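Local coordinates for hypothetical protein PG_1108 (Porphyromonas gingivalis, PDB 2H5N), which is of unknown function but belongs to the all-helical TerB family, carries a bound magnesium ion, and is probably related to the N-terminal domain of the co-chaperone DjlA, at residues Tyr86-Leu91 against Gly117-Thr122; Leu91-Ala96 against Glu125-Met130; Asn9-Ser14 against Glu81-Tyr86. One frame throughout, in Å; residues are numbered along the deposited sequence.

Contact 1. Residues Tyr86-Leu91 against Gly117-Thr122; sequences YVASYL and GLPTMT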
loop_
_atom_site.group_PDB
_atom_site.type_symbol
_atom_site.label_atom_id
_atom_site.label_comp_id
_atom_site.label_asym_id
_atom_site.label_seq_id
_atom_site.Cartn_x
_atom_site.Cartn_y
_atom_site.Cartn_z
ATOM N N TYR A 86 -5.081 23.297 -12.309
ATOM C CA TYR A 86 -4.936 22.189 -13.212
ATOM C C TYR A 86 -4.601 20.905 -12.423
ATOM O O TYR A 86 -5.202 19.842 -12.644
ATOM C CB TYR A 86 -3.809 22.519 -14.164
ATOM C CG TYR A 86 -3.906 21.765 -15.447
ATOM C CD1 TYR A 86 -3.071 20.672 -15.693
ATOM C CD2 TYR A 86 -4.848 22.125 -16.422
ATOM C CE1 TYR A 86 -3.161 19.951 -16.856
ATOM C CE2 TYR A 86 -4.935 21.400 -17.619
ATOM C CZ TYR A 86 -4.081 20.325 -17.819
ATOM O OH TYR A 86 -4.130 19.607 -18.991
ATOM N N VAL A 87 -3.680 21.002 -11.465
ATOM C CA VAL A 87 -3.392 19.827 -10.617
ATOM C C VAL A 87 -4.612 19.379 -9.833
ATOM O O VAL A 87 -4.874 18.163 -9.750
ATOM C CB VAL A 87 -2.196 20.031 -9.663
ATOM C CG1 VAL A 87 -1.956 18.761 -8.830
ATOM C CG2 VAL A 87 -0.940 20.355 -10.458
ATOM N N ALA A 88 -5.346 20.327 -9.224
ATOM C CA ALA A 88 -6.608 19.972 -8.533
ATOM C C ALA A 88 -7.641 19.329 -9.476
ATOM O O ALA A 88 -8.385 18.424 -9.083
ATOM C CB ALA A 88 -7.231 21.198 -7.827
ATOM N N SER A 89 -7.702 19.805 -10.716
ATOM C CA SER A 89 -8.710 19.297 -11.658
ATOM C C SER A 89 -8.388 17.860 -11.965
ATOM O O SER A 89 -9.272 17.017 -11.971
ATOM C CB SER A 89 -8.818 20.162 -12.936
ATOM O OG SER A 89 -9.026 21.518 -12.571
ATOM N N TYR A 90 -7.105 17.600 -12.162
ATOM C CA TYR A 90 -6.556 16.275 -12.435
ATOM C C TYR A 90 -6.862 15.293 -11.303
ATOM O O TYR A 90 -7.336 14.183 -11.529
ATOM C CB TYR A 90 -5.036 16.399 -12.626
ATOM C CG TYR A 90 -4.295 15.076 -12.653
ATOM C CD1 TYR A 90 -4.551 14.139 -13.658
ATOM C CD2 TYR A 90 -3.330 14.754 -11.669
ATOM C CE1 TYR A 90 -3.886 12.943 -13.692
ATOM C CE2 TYR A 90 -2.636 13.542 -11.717
ATOM C CZ TYR A 90 -2.919 12.639 -12.733
ATOM O OH TYR A 90 -2.264 11.416 -12.822
ATOM N N LEU A 91 -6.631 15.729 -10.066
ATOM C CA LEU A 91 -6.862 14.866 -8.942
ATOM C C LEU A 91 -8.352 14.559 -8.835
ATOM O O LEU A 91 -8.722 13.447 -8.524
ATOM C CB LEU A 91 -6.263 15.441 -7.663
ATOM C CG LEU A 91 -4.720 15.435 -7.591
ATOM C CD1 LEU A 91 -4.277 16.284 -6.435
ATOM C CD2 LEU A 91 -4.114 13.998 -7.489
ATOM N N GLY A 117 -2.523 23.227 -0.952
ATOM C CA GLY A 117 -2.978 24.582 -1.280
ATOM C C GLY A 117 -3.655 24.792 -2.639
ATOM O O GLY A 117 -3.496 25.873 -3.260
ATOM N N LEU A 118 -4.397 23.760 -3.096
ATOM C CA LEU A 118 -5.125 23.791 -4.367
ATOM C C LEU A 118 -6.501 24.429 -4.133
ATOM O O LEU A 118 -7.025 24.357 -3.005
ATOM C CB LEU A 118 -5.293 22.368 -4.937
ATOM C CG LEU A 118 -4.019 21.501 -4.975
ATOM C CD1 LEU A 118 -4.298 20.057 -5.377
ATOM C CD2 LEU A 118 -2.897 22.121 -5.854
ATOM N N PRO A 119 -7.095 25.040 -5.184
ATOM C CA PRO A 119 -8.424 25.651 -5.025
ATOM C C PRO A 119 -9.519 24.589 -4.968
ATOM O O PRO A 119 -9.368 23.497 -5.549
ATOM C CB PRO A 119 -8.560 26.490 -6.283
ATOM C CG PRO A 119 -7.809 25.691 -7.318
ATOM C CD PRO A 119 -6.579 25.217 -6.555
ATOM N N THR A 120 -10.593 24.881 -4.237
ATOM C CA THR A 120 -11.742 23.981 -4.192
ATOM C C THR A 120 -12.550 24.201 -5.461
ATOM O O THR A 120 -12.638 25.324 -5.968
ATOM C CB THR A 120 -12.628 24.126 -2.887
ATOM O OG1 THR A 120 -13.727 25.024 -3.104
ATOM C CG2 THR A 120 -11.834 24.579 -1.705
ATOM N N MET A 121 -13.086 23.111 -5.998
ATOM C CA MET A 121 -13.951 23.138 -7.165
ATOM C C MET A 121 -14.901 21.931 -7.091
ATOM O O MET A 121 -14.659 20.963 -6.357
ATOM C CB MET A 121 -13.128 23.118 -8.471
ATOM C CG MET A 121 -12.216 21.910 -8.623
ATOM S SD MET A 121 -11.183 21.790 -10.109
ATOM C CE MET A 121 -9.919 22.970 -9.750
ATOM N N THR A 122 -15.997 21.998 -7.834
ATOM C CA THR A 122 -16.860 20.820 -8.015
ATOM C C THR A 122 -16.211 19.885 -9.028
ATOM O O THR A 122 -15.308 20.281 -9.769
ATOM C CB THR A 122 -18.244 21.189 -8.528
ATOM O OG1 THR A 122 -18.131 21.625 -9.880
ATOM C CG2 THR A 122 -18.840 22.310 -7.691
#
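L118 and M121 lay their side chains over A88 and its neighbours on helix 81-94, and the loop that carries them follows that helix closely, with the CA atoms of A88 and L118 5.8 Å apart. The small methyl of A88 suits so close an approach. L118 can be followed outward from its backbone. L118 CB rests on A88 CB at 3.7 Å. CG then lies anti to the carbonyl carbon (chi1 -48°), which carries the branch point in over the helix. From there L118 CD1 reaches A88 CA and meets L91 CD1 at 3.9 Å, the two leucines crossing at about a right angle, while V87 CG1 touches L118 CD1 more loosely. The other branch, CD2, turns to the backbone of K84 one turn back. A branched, wholly apolar residue suits this buried spot, where each arm has a different neighbour.

M121 comes from the other side of A88. Its chain runs straight through chi2 and then bends at SD (chi3 76°), bringing M121 CE to 3.8 Å from A88 CB. M121 SD sits 3.3 Å from S89 OG in van der Waals contact, a place for a polarisable sulfur; the hydroxyl itself is hydrogen-bonded to K85 O and to N129 ND2. Between the two long side chains, P119 sets its CD 4.3 Å from A88 CB, its ring suiting the extended backbone of the loop. No hydrogen bond crosses the contact. The loop opens at G117, whose positive phi (68°) forms a Schellman motif closing helix 103-116, and ends at T122, the N-cap of helix 123-130: a capped helix-to-helix connection packed on a central helix of the TerB fold.

Contact 2. Residues Leu91-Ala96 against Glu125-Met130; sequences LGVIMA and EAINNM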
loop_
_atom_site.group_PDB
_atom_site.type_symbol
_atom_site.label_atom_id
_atom_site.label_comp_id
_atom_site.label_asym_id
_atom_site.label_seq_id
_atom_site.Cartn_x
_atom_site.Cartn_y
_atom_site.Cartn_z
ATOM N N LEU A 91 -6.631 15.729 -10.066
ATOM C CA LEU A 91 -6.862 14.866 -8.942
ATOM C C LEU A 91 -8.352 14.559 -8.835
ATOM O O LEU A 91 -8.722 13.447 -8.524
ATOM C CB LEU A 91 -6.263 15.441 -7.663
ATOM C CG LEU A 91 -4.720 15.435 -7.591
ATOM C CD1 LEU A 91 -4.277 16.284 -6.435
ATOM C CD2 LEU A 91 -4.114 13.998 -7.489
ATOM N N GLY A 92 -9.187 15.531 -9.197
ATOM C CA GLY A 92 -10.603 15.414 -9.097
ATOM C C GLY A 92 -11.243 14.489 -10.098
ATOM O O GLY A 92 -12.257 13.847 -9.780
ATOM N N VAL A 93 -10.671 14.413 -11.297
ATOM C CA VAL A 93 -11.204 13.522 -12.310
ATOM C C VAL A 93 -10.754 12.075 -12.159
ATOM O O VAL A 93 -11.427 11.188 -12.690
ATOM C CB VAL A 93 -10.905 13.997 -13.762
ATOM C CG1 VAL A 93 -11.303 15.469 -13.948
ATOM C CG2 VAL A 93 -9.470 13.753 -14.113
ATOM N N ILE A 94 -9.636 11.826 -11.457
ATOM C CA ILE A 94 -9.149 10.444 -11.248
ATOM C C ILE A 94 -10.193 9.540 -10.582
ATOM O O ILE A 94 -10.422 8.407 -11.034
ATOM C CB ILE A 94 -7.802 10.397 -10.496
ATOM C CG1 ILE A 94 -6.684 10.763 -11.451
ATOM C CG2 ILE A 94 -7.548 8.999 -9.839
ATOM C CD1 ILE A 94 -5.379 11.169 -10.746
ATOM N N MET A 95 -10.842 10.039 -9.532
ATOM C CA MET A 95 -11.790 9.205 -8.814
ATOM C C MET A 95 -13.239 9.363 -9.301
ATOM O O MET A 95 -14.123 8.647 -8.833
ATOM C CB MET A 95 -11.624 9.346 -7.283
ATOM C CG MET A 95 -10.239 8.867 -6.732
ATOM S SD MET A 95 -10.206 8.991 -4.960
ATOM C CE MET A 95 -10.520 10.738 -4.845
ATOM N N ALA A 96 -13.486 10.280 -10.235
ATOM C CA ALA A 96 -14.838 10.432 -10.768
ATOM C C ALA A 96 -15.164 9.258 -11.688
ATOM O O ALA A 96 -14.289 8.733 -12.384
ATOM C CB ALA A 96 -15.025 11.784 -11.503
ATOM N N GLU A 125 -16.552 21.157 -12.605
ATOM C CA GLU A 125 -15.488 22.131 -12.921
ATOM C C GLU A 125 -14.125 21.462 -13.121
ATOM O O GLU A 125 -13.349 21.893 -13.971
ATOM C CB GLU A 125 -15.366 23.201 -11.830
ATOM C CG GLU A 125 -16.417 24.309 -11.915
ATOM C CD GLU A 125 -16.608 25.048 -10.580
ATOM O OE1 GLU A 125 -16.002 24.661 -9.551
ATOM O OE2 GLU A 125 -17.395 26.020 -10.567
ATOM N N ALA A 126 -13.840 20.439 -12.323
ATOM C CA ALA A 126 -12.667 19.584 -12.533
ATOM C C ALA A 126 -12.635 18.938 -13.916
ATOM O O ALA A 126 -11.618 19.011 -14.602
ATOM C CB ALA A 126 -12.588 18.520 -11.483
ATOM N N ILE A 127 -13.746 18.292 -14.288
ATOM C CA ILE A 127 -13.861 17.538 -15.546
ATOM C C ILE A 127 -13.745 18.451 -16.782
ATOM O O ILE A 127 -13.221 18.033 -17.833
ATOM C CB ILE A 127 -15.190 16.703 -15.571
ATOM C CG1 ILE A 127 -15.122 15.563 -14.540
ATOM C CG2 ILE A 127 -15.519 16.170 -17.006
ATOM C CD1 ILE A 127 -16.441 14.948 -14.173
ATOM N N ASN A 128 -14.188 19.689 -16.650
ATOM C CA ASN A 128 -14.147 20.653 -17.752
ATOM C C ASN A 128 -12.797 21.252 -17.927
ATOM O O ASN A 128 -12.326 21.398 -19.009
ATOM C CB ASN A 128 -15.151 21.797 -17.583
ATOM C CG ASN A 128 -16.593 21.367 -17.746
ATOM O OD1 ASN A 128 -16.912 20.501 -18.524
ATOM N ND2 ASN A 128 -17.464 21.982 -16.990
ATOM N N ASN A 129 -12.150 21.584 -16.829
ATOM C CA ASN A 129 -10.819 22.133 -16.931
ATOM C C ASN A 129 -9.898 21.195 -17.640
ATOM O O ASN A 129 -9.096 21.597 -18.394
ATOM C CB ASN A 129 -10.264 22.499 -15.568
ATOM C CG ASN A 129 -11.104 23.516 -14.842
ATOM O OD1 ASN A 129 -11.520 24.520 -15.386
ATOM N ND2 ASN A 129 -11.353 23.252 -13.605
ATOM N N MET A 130 -10.011 19.919 -17.361
ATOM C CA MET A 130 -9.157 18.914 -17.983
ATOM C C MET A 130 -9.461 18.679 -19.460
ATOM O O MET A 130 -8.600 18.358 -20.219
ATOM C CB MET A 130 -9.189 17.603 -17.204
ATOM C CG MET A 130 -8.476 17.645 -15.845
ATOM S SD MET A 130 -6.770 18.043 -15.837
ATOM C CE MET A 130 -6.162 16.644 -16.589
#
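V93 pushes one methyl, CG1, into the surface of helix 123-130, where A126, I127 and M130 receive it. V93 CG1 lies beside the backbone N and anti to the carbonyl carbon (chi1 -50°), which turns this branch to the facing helix. There V93 CG1 meets backbone as well as side chains: A126 O is 3.6 Å away and I127 CA 3.7 Å. That carbonyl also accepts a weak helical bond from M130 N, so the methyl packs against an oxygen that already has a polar partner. Around V93 CG1 stand I127 CG1 at 3.9 Å and M130 CG at 4.0 Å. A compact beta-branched valine suits a place where so short a side chain already reaches main-chain atoms.

I127 flanks the valine with its longer branch, and I127 CD1 at the end of that branch comes to 4.4 Å from A96 CB, beyond the last turn of the partner helix. A126 does the opposite by being small. A126 CB faces G92 CA directly at 4.4 Å, a spot suited to a residue with no side chain. The CA atoms of G92 and A126 stand 5.8 Å apart, as do those of V93 and I127.

The contact is apolar throughout, with no hydrogen bond between the segments. Helix 123-130 packs across one flank of helix 81-94, while helix 103-116 adds W109 against both A126 and L91. Elsewhere I94 of helix 81-94 packs on A25 and V29 of helix 15-30, and M130 of helix 123-130 touches E46 of helix 37-47.

Contact 3. Residues Asn9-Ser14 against Glu81-Tyr86; sequences NIMTFS and EERKKY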
loop_
_atom_site.group_PDB
_atom_site.type_symbol
_atom_site.label_atom_id
_atom_site.label_comp_id
_atom_site.label_asym_id
_atom_site.label_seq_id
_atom_site.Cartn_x
_atom_site.Cartn_y
_atom_site.Cartn_z
ATOM N N ASN A 9 0.895 31.478 -24.350
ATOM C CA ASN A 9 1.398 30.913 -23.122
ATOM C C ASN A 9 1.466 29.426 -23.250
ATOM O O ASN A 9 0.730 28.829 -24.043
ATOM C CB ASN A 9 0.469 31.275 -21.978
ATOM C CG ASN A 9 0.288 32.740 -21.870
ATOM O OD1 ASN A 9 1.220 33.441 -21.487
ATOM N ND2 ASN A 9 -0.894 33.243 -22.269
ATOM N N ILE A 10 2.358 28.832 -22.474
ATOM C CA ILE A 10 2.437 27.385 -22.399
ATOM C C ILE A 10 2.517 27.013 -20.937
ATOM O O ILE A 10 3.187 27.692 -20.158
ATOM C CB ILE A 10 3.595 26.807 -23.281
ATOM C CG1 ILE A 10 3.617 25.281 -23.193
ATOM C CG2 ILE A 10 4.938 27.412 -22.898
ATOM C CD1 ILE A 10 4.074 24.556 -24.474
ATOM N N MET A 11 1.785 25.988 -20.540
ATOM C CA MET A 11 1.809 25.574 -19.129
ATOM C C MET A 11 2.965 24.598 -19.012
ATOM O O MET A 11 3.007 23.598 -19.727
ATOM C CB MET A 11 0.468 24.940 -18.728
ATOM C CG MET A 11 0.386 24.500 -17.275
ATOM S SD MET A 11 -1.246 23.848 -16.828
ATOM C CE MET A 11 -1.964 25.461 -16.732
ATOM N N THR A 12 3.963 24.919 -18.204
ATOM C CA THR A 12 5.157 24.059 -18.126
ATOM C C THR A 12 5.339 23.431 -16.752
ATOM O O THR A 12 4.969 24.030 -15.735
ATOM C CB THR A 12 6.467 24.810 -18.511
ATOM O OG1 THR A 12 6.622 25.973 -17.676
ATOM C CG2 THR A 12 6.450 25.221 -19.960
ATOM N N PHE A 13 5.919 22.230 -16.722
ATOM C CA PHE A 13 6.240 21.555 -15.460
ATOM C C PHE A 13 7.625 20.949 -15.495
ATOM O O PHE A 13 7.974 20.243 -16.439
ATOM C CB PHE A 13 5.222 20.437 -15.163
ATOM C CG PHE A 13 3.807 20.919 -15.063
ATOM C CD1 PHE A 13 3.253 21.252 -13.822
ATOM C CD2 PHE A 13 3.023 21.054 -16.200
ATOM C CE1 PHE A 13 1.937 21.689 -13.722
ATOM C CE2 PHE A 13 1.713 21.512 -16.111
ATOM C CZ PHE A 13 1.159 21.823 -14.865
ATOM N N SER A 14 8.418 21.224 -14.457
ATOM C CA SER A 14 9.728 20.559 -14.286
ATOM C C SER A 14 9.531 19.062 -14.068
ATOM O O SER A 14 8.428 18.646 -13.727
ATOM C CB SER A 14 10.501 21.185 -13.136
ATOM O OG SER A 14 9.967 20.767 -11.888
ATOM N N GLU A 81 -1.240 29.914 -9.151
ATOM C CA GLU A 81 -2.619 29.435 -9.040
ATOM C C GLU A 81 -3.148 28.711 -10.282
ATOM O O GLU A 81 -3.956 27.797 -10.157
ATOM C CB GLU A 81 -3.580 30.558 -8.657
ATOM C CG GLU A 81 -3.301 31.205 -7.301
ATOM C CD GLU A 81 -3.388 30.235 -6.147
ATOM O OE1 GLU A 81 -4.247 29.339 -6.170
ATOM O OE2 GLU A 81 -2.586 30.384 -5.205
ATOM N N GLU A 82 -2.705 29.103 -11.468
ATOM C CA GLU A 82 -3.175 28.434 -12.696
ATOM C C GLU A 82 -2.769 26.953 -12.715
ATOM O O GLU A 82 -3.572 26.065 -13.045
ATOM C CB GLU A 82 -2.733 29.182 -13.969
ATOM C CG GLU A 82 -2.954 28.418 -15.292
ATOM C CD GLU A 82 -3.782 29.150 -16.374
ATOM O OE1 GLU A 82 -5.041 29.036 -16.354
ATOM O OE2 GLU A 82 -3.199 29.789 -17.288
ATOM N N ARG A 83 -1.526 26.690 -12.366
ATOM C CA ARG A 83 -1.023 25.320 -12.330
ATOM C C ARG A 83 -1.646 24.517 -11.195
ATOM O O ARG A 83 -2.058 23.399 -11.427
ATOM C CB ARG A 83 0.519 25.304 -12.382
ATOM C CG ARG A 83 0.989 25.512 -13.852
ATOM C CD ARG A 83 2.488 25.377 -14.060
ATOM N NE ARG A 83 3.261 25.983 -12.958
ATOM C CZ ARG A 83 4.417 25.504 -12.486
ATOM N NH1 ARG A 83 5.030 26.101 -11.472
ATOM N NH2 ARG A 83 4.964 24.421 -13.003
ATOM N N LYS A 84 -1.834 25.138 -10.016
ATOM C CA LYS A 84 -2.570 24.511 -8.925
ATOM C C LYS A 84 -3.987 24.058 -9.321
ATOM O O LYS A 84 -4.427 22.974 -8.931
ATOM C CB LYS A 84 -2.646 25.448 -7.698
ATOM C CG LYS A 84 -1.387 25.472 -6.908
ATOM C CD LYS A 84 -1.527 26.354 -5.669
ATOM C CE LYS A 84 -0.281 26.254 -4.827
ATOM N NZ LYS A 84 -0.507 26.640 -3.356
ATOM N N LYS A 85 -4.694 24.904 -10.062
ATOM C CA LYS A 85 -6.043 24.617 -10.530
ATOM C C LYS A 85 -6.077 23.379 -11.438
ATOM O O LYS A 85 -6.968 22.522 -11.350
ATOM C CB LYS A 85 -6.614 25.857 -11.253
ATOM C CG LYS A 85 -7.854 25.605 -12.076
ATOM C CD LYS A 85 -8.348 26.870 -12.760
ATOM C CE LYS A 85 -9.652 26.615 -13.480
ATOM N NZ LYS A 85 -9.480 26.341 -14.944
ATOM N N TYR A 86 -5.081 23.297 -12.309
ATOM C CA TYR A 86 -4.936 22.189 -13.212
ATOM C C TYR A 86 -4.601 20.905 -12.423
ATOM O O TYR A 86 -5.202 19.842 -12.644
ATOM C CB TYR A 86 -3.809 22.519 -14.164
ATOM C CG TYR A 86 -3.906 21.765 -15.447
ATOM C CD1 TYR A 86 -3.071 20.672 -15.693
ATOM C CD2 TYR A 86 -4.848 22.125 -16.422
ATOM C CE1 TYR A 86 -3.161 19.951 -16.856
ATOM C CE2 TYR A 86 -4.935 21.400 -17.619
ATOM C CZ TYR A 86 -4.081 20.325 -17.819
ATOM O OH TYR A 86 -4.130 19.607 -18.991
#
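A Met-aromatic contact, M11 over the ring of Y86, joins the N-terminal arm to the start of helix 81-94 at the surface of this helical TerB-type fold. M11 SD stands over one face of the Y86 ring, 3.9 Å from its centroid and 22° off the normal, displaced toward the rim. The methionine chain is extended up to the sulfur, with CG anti to the backbone N (chi1 -179°). A bend at chi3 then brings M11 CE to 3.4 Å from E82 CG, on the aliphatic part of that glutamate. A flexible, unbranched thioether suits a side chain that slides past R83 in the opposite direction and ends over the ring.

R83 packs its methylenes against both M11 and F13. R83 CG touches M11 CG at 3.6 Å, and R83 CD lies over the face of F13 as a CH-pi contact, 4.1 Å from the ring centroid. Arginine suits the place because its methylenes serve the apolar neighbours while its guanidinium turns to polar ones: D80 and E17, both outside the segments, form salt bridges with NE and NH2. R83 NH2 also gives T12 O a weak hydrogen bond, 2.8 Å long but bent to 128°.

From the N terminus, the arm at 9-14 precedes helix 15-30 and meets 81-86 with 66 residues between them, so contact 3 closes the longest loop, around the first four helices. It closes on helix 81-94 just as contact 1 opens there, and the two share Y86. Contact 2 opens at L91, also used by contact 1. The loops of contacts 1 and 2 then cross, 117-122 returning to the helix before 125-130 does. Helix 81-94 therefore takes part in all three. Lysines of its first turns add bonds to two of the partners, K84 NZ to G117 O in the interhelical loop and K85 NZ to N129 OD1 in the last helix, while the arm is held by contact 3 itself.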